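Local coordinates for STIL N-terminal domain-containing protein (Trichoplax adhaerens, PDB 5OI9) that probably takes part in centriole assembly, as its animal counterpart STIL does, this chain being the N-terminal domain, at residues P136-F146 with S319-A327. Residues are numbered along the deposited sequence; the frame is centred on the assembly and turned at random. Where two conformers were deposited one is given.
Sequences PFSISEYYDAF and SDKFLYCQA
Y142 and Y324 meet because their first torsions aim both rings into the space between helix and strand: CG of Y142 stands anti to its carbonyl carbon (chi1 -69°), while CG of Y324 lies between its own N and carbonyl carbon (chi1 68°). CD2 of Y324 touches CD2 of Y142 at 3.3 Å, over one face of the Y142 ring and toward its rim. The two rings meet obliquely. CB of Y324 adds a CH-pi contact to that ring.

I139 reaches in from the first turn of the helix. Its CD1 sits over a face of the Y324 ring, 3.8 Å from the centroid. The same methyl meets the edge of the F322 ring.

F146 and F322 form the second aromatic pair. F322 CB stands almost centrally over the F146 ring, 3.4 Å from its centroid. In return, F146 CB lies over a face of F322. The result is two reciprocal CH-pi contacts, with the rings inclined to each other.

Just before the helix, Q326 OE1 accepts a fairly straight but weak hydrogen bond from F137 N (3.3 Å). That oxygen also lies in the plane of the F137 ring, at its edge. The Y142 hydroxyl oxygen packs on Q326 CB at 3.3 Å. With an alanine at Y142, the face that Y324 CD2 and CB pack on is gone, which would probably open a gap between helix and strand and leave the Y324 ring freer to turn.

The axes of helix 139-146 and strand 322-327 run at 130° and come within 9.9 Å. These segments belong to helix 139-155 and strand 322-334. Strand 322-334 pairs antiparallel with strand 180-192, whose V190 touches both Y142 and Y324 and whose P192 touches F146. E141 and A145 touch K169 and S167 of strand 167-176, and F137 stacks on H171. The helix thus packs across three strands of one mixed sheet.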
loop_
_atom_site.group_PDB
_atom_site.type_symbol
_atom_site.label_atom_id
_atom_site.label_comp_id
_atom_site.label_asym_id
_atom_site.label_seq_id
_atom_site.Cartn_x
_atom_site.Cartn_y
_atom_site.Cartn_z
ATOM N N PRO A 136 5.004 -23.114 -2.792
ATOM C CA PRO A 136 5.773 -21.985 -3.317
ATOM C C PRO A 136 4.926 -21.045 -4.172
ATOM O O PRO A 136 3.885 -21.411 -4.724
ATOM C CB PRO A 136 6.852 -22.668 -4.175
ATOM C CG PRO A 136 6.407 -24.121 -4.344
ATOM C CD PRO A 136 5.019 -24.221 -3.764
ATOM N N PHE A 137 5.403 -19.806 -4.268
ATOM C CA PHE A 137 4.772 -18.781 -5.088
ATOM C C PHE A 137 5.329 -18.835 -6.505
ATOM O O PHE A 137 6.549 -18.862 -6.701
ATOM C CB PHE A 137 5.005 -17.392 -4.490
ATOM C CG PHE A 137 4.082 -17.055 -3.356
ATOM C CD1 PHE A 137 2.844 -16.493 -3.610
ATOM C CD2 PHE A 137 4.455 -17.278 -2.041
ATOM C CE1 PHE A 137 1.991 -16.171 -2.582
ATOM C CE2 PHE A 137 3.599 -16.955 -0.998
ATOM C CZ PHE A 137 2.363 -16.402 -1.273
ATOM N N SER A 138 4.431 -18.838 -7.482
ATOM C CA SER A 138 4.784 -18.821 -8.893
ATOM C C SER A 138 4.438 -17.462 -9.488
ATOM O O SER A 138 3.692 -16.674 -8.903
ATOM C CB SER A 138 4.061 -19.934 -9.659
ATOM O OG SER A 138 2.664 -19.695 -9.675
ATOM N N ILE A 139 4.990 -17.191 -10.672
ATOM C CA ILE A 139 4.769 -15.888 -11.293
ATOM C C ILE A 139 3.315 -15.734 -11.728
ATOM O O ILE A 139 2.790 -14.612 -11.774
ATOM C CB ILE A 139 5.754 -15.684 -12.462
ATOM C CG1 ILE A 139 5.633 -14.266 -13.024
ATOM C CG2 ILE A 139 5.532 -16.723 -13.547
ATOM C CD1 ILE A 139 5.917 -13.183 -12.004
ATOM N N SER A 140 2.631 -16.843 -12.026
ATOM C CA SER A 140 1.211 -16.763 -12.355
ATOM C C SER A 140 0.400 -16.270 -11.162
ATOM O O SER A 140 -0.554 -15.500 -11.326
ATOM C CB SER A 140 0.695 -18.123 -12.823
ATOM O OG SER A 140 0.687 -19.061 -11.761
ATOM N N GLU A 141 0.766 -16.703 -9.956
ATOM C CA GLU A 141 0.077 -16.232 -8.760
ATOM C C GLU A 141 0.364 -14.755 -8.505
ATOM O O GLU A 141 -0.543 -13.993 -8.152
ATOM C CB GLU A 141 0.485 -17.084 -7.558
ATOM C CG GLU A 141 -0.363 -16.880 -6.313
ATOM C CD GLU A 141 -0.011 -17.858 -5.207
ATOM O OE1 GLU A 141 0.743 -18.819 -5.478
ATOM O OE2 GLU A 141 -0.484 -17.665 -4.065
ATOM N N TYR A 142 1.620 -14.335 -8.684
ATOM C CA TYR A 142 1.948 -12.919 -8.556
ATOM C C TYR A 142 1.215 -12.089 -9.602
ATOM O O TYR A 142 0.736 -10.987 -9.308
ATOM C CB TYR A 142 3.456 -12.708 -8.691
ATOM C CG TYR A 142 4.304 -13.246 -7.556
ATOM C CD1 TYR A 142 4.222 -12.705 -6.278
ATOM C CD2 TYR A 142 5.218 -14.268 -7.773
ATOM C CE1 TYR A 142 5.010 -13.178 -5.247
ATOM C CE2 TYR A 142 6.010 -14.752 -6.746
ATOM C CZ TYR A 142 5.902 -14.200 -5.486
ATOM O OH TYR A 142 6.686 -14.677 -4.462
ATOM N N TYR A 143 1.130 -12.602 -10.833
ATOM C CA TYR A 143 0.498 -11.859 -11.918
ATOM C C TYR A 143 -0.978 -11.617 -11.634
ATOM O O TYR A 143 -1.482 -10.502 -11.814
ATOM C CB TYR A 143 0.679 -12.613 -13.238
ATOM C CG TYR A 143 -0.130 -12.056 -14.389
ATOM C CD1 TYR A 143 0.342 -10.988 -15.142
ATOM C CD2 TYR A 143 -1.363 -12.602 -14.728
ATOM C CE1 TYR A 143 -0.390 -10.478 -16.196
ATOM C CE2 TYR A 143 -2.104 -12.096 -15.777
ATOM C CZ TYR A 143 -1.613 -11.033 -16.508
ATOM O OH TYR A 143 -2.347 -10.527 -17.556
ATOM N N ASP A 144 -1.690 -12.656 -11.192
ATOM C CA ASP A 144 -3.110 -12.495 -10.899
ATOM C C ASP A 144 -3.329 -11.530 -9.741
ATOM O O ASP A 144 -4.290 -10.751 -9.752
ATOM C CB ASP A 144 -3.740 -13.856 -10.603
ATOM C CG ASP A 144 -3.838 -14.729 -11.841
ATOM O OD1 ASP A 144 -4.079 -14.179 -12.937
ATOM O OD2 ASP A 144 -3.672 -15.962 -11.722
ATOM N N ALA A 145 -2.448 -11.557 -8.739
ATOM C CA ALA A 145 -2.575 -10.623 -7.626
ATOM C C ALA A 145 -2.375 -9.185 -8.089
ATOM O O ALA A 145 -3.085 -8.277 -7.638
ATOM C CB ALA A 145 -1.579 -10.975 -6.524
ATOM N N PHE A 146 -1.421 -8.957 -8.995
ATOM C CA PHE A 146 -1.157 -7.598 -9.456
ATOM C C PHE A 146 -2.270 -7.083 -10.360
ATOM O O PHE A 146 -2.575 -5.883 -10.343
ATOM C CB PHE A 146 0.186 -7.532 -10.177
ATOM C CG PHE A 146 0.599 -6.137 -10.548
ATOM C CD1 PHE A 146 0.946 -5.223 -9.566
ATOM C CD2 PHE A 146 0.637 -5.737 -11.874
ATOM C CE1 PHE A 146 1.325 -3.934 -9.901
ATOM C CE2 PHE A 146 1.020 -4.450 -12.214
ATOM C CZ PHE A 146 1.366 -3.551 -11.225
ATOM N N SER A 319 3.517 0.509 -17.587
ATOM C CA SER A 319 2.399 0.709 -16.673
ATOM C C SER A 319 2.044 -0.545 -15.883
ATOM O O SER A 319 1.616 -0.439 -14.729
ATOM C CB SER A 319 1.174 1.196 -17.451
ATOM O OG SER A 319 0.047 1.320 -16.600
ATOM N N ASP A 320 2.200 -1.732 -16.473
ATOM C CA ASP A 320 1.779 -2.972 -15.832
ATOM C C ASP A 320 2.954 -3.812 -15.339
ATOM O O ASP A 320 2.819 -5.029 -15.183
ATOM C CB ASP A 320 0.897 -3.786 -16.780
ATOM C CG ASP A 320 1.489 -3.912 -18.172
ATOM O OD1 ASP A 320 2.708 -3.693 -18.333
ATOM O OD2 ASP A 320 0.727 -4.225 -19.113
ATOM N N LYS A 321 4.101 -3.187 -15.088
ATOM C CA LYS A 321 5.254 -3.876 -14.525
ATOM C C LYS A 321 5.187 -3.823 -13.004
ATOM O O LYS A 321 4.774 -2.815 -12.426
ATOM C CB LYS A 321 6.553 -3.240 -15.022
ATOM C CG LYS A 321 7.814 -3.908 -14.508
ATOM C CD LYS A 321 9.021 -2.998 -14.660
ATOM C CE LYS A 321 10.014 -3.227 -13.530
ATOM N NZ LYS A 321 11.072 -2.181 -13.477
ATOM N N PHE A 322 5.591 -4.913 -12.353
ATOM C CA PHE A 322 5.493 -4.991 -10.903
ATOM C C PHE A 322 6.751 -5.604 -10.305
ATOM O O PHE A 322 7.434 -6.412 -10.937
ATOM C CB PHE A 322 4.260 -5.797 -10.459
ATOM C CG PHE A 322 4.203 -7.196 -11.011
ATOM C CD1 PHE A 322 4.756 -8.257 -10.311
ATOM C CD2 PHE A 322 3.574 -7.456 -12.219
ATOM C CE1 PHE A 322 4.694 -9.546 -10.811
ATOM C CE2 PHE A 322 3.509 -8.745 -12.724
ATOM C CZ PHE A 322 4.070 -9.789 -12.018
ATOM N N LEU A 323 7.050 -5.193 -9.078
ATOM C CA LEU A 323 8.053 -5.850 -8.259
ATOM C C LEU A 323 7.395 -6.970 -7.466
ATOM O O LEU A 323 6.217 -6.890 -7.110
ATOM C CB LEU A 323 8.712 -4.864 -7.295
ATOM C CG LEU A 323 9.122 -3.503 -7.849
ATOM C CD1 LEU A 323 9.560 -2.598 -6.714
ATOM C CD2 LEU A 323 10.233 -3.665 -8.869
ATOM N N TYR A 324 8.167 -8.016 -7.185
ATOM C CA TYR A 324 7.642 -9.125 -6.402
ATOM C C TYR A 324 8.803 -9.943 -5.862
ATOM O O TYR A 324 9.893 -9.955 -6.442
ATOM C CB TYR A 324 6.713 -10.014 -7.235
ATOM C CG TYR A 324 7.422 -10.779 -8.326
ATOM C CD1 TYR A 324 7.832 -10.146 -9.494
ATOM C CD2 TYR A 324 7.681 -12.134 -8.191
ATOM C CE1 TYR A 324 8.480 -10.844 -10.494
ATOM C CE2 TYR A 324 8.318 -12.844 -9.188
ATOM C CZ TYR A 324 8.722 -12.194 -10.337
ATOM O OH TYR A 324 9.364 -12.894 -11.331
ATOM N N CYS A 325 8.557 -10.607 -4.732
ATOM C CA CYS A 325 9.472 -11.613 -4.200
ATOM C C CYS A 325 8.811 -12.320 -3.029
ATOM O O CYS A 325 7.692 -11.968 -2.638
ATOM C CB CYS A 325 10.798 -10.998 -3.752
ATOM S SG CYS A 325 10.751 -10.224 -2.128
ATOM N N GLN A 326 9.487 -13.316 -2.463
ATOM C CA GLN A 326 8.943 -14.030 -1.322
ATOM C C GLN A 326 10.027 -14.215 -0.271
ATOM O O GLN A 326 11.226 -14.120 -0.551
ATOM C CB GLN A 326 8.363 -15.388 -1.726
ATOM C CG GLN A 326 9.403 -16.386 -2.191
ATOM C CD GLN A 326 8.869 -17.803 -2.236
ATOM O OE1 GLN A 326 7.906 -18.095 -2.945
ATOM N NE2 GLN A 326 9.488 -18.693 -1.466
ATOM N N ALA A 327 9.577 -14.473 0.952
ATOM C CA ALA A 327 10.451 -14.813 2.062
ATOM C C ALA A 327 9.765 -15.882 2.896
ATOM O O ALA A 327 8.535 -15.973 2.922
ATOM C CB ALA A 327 10.784 -13.587 2.923
#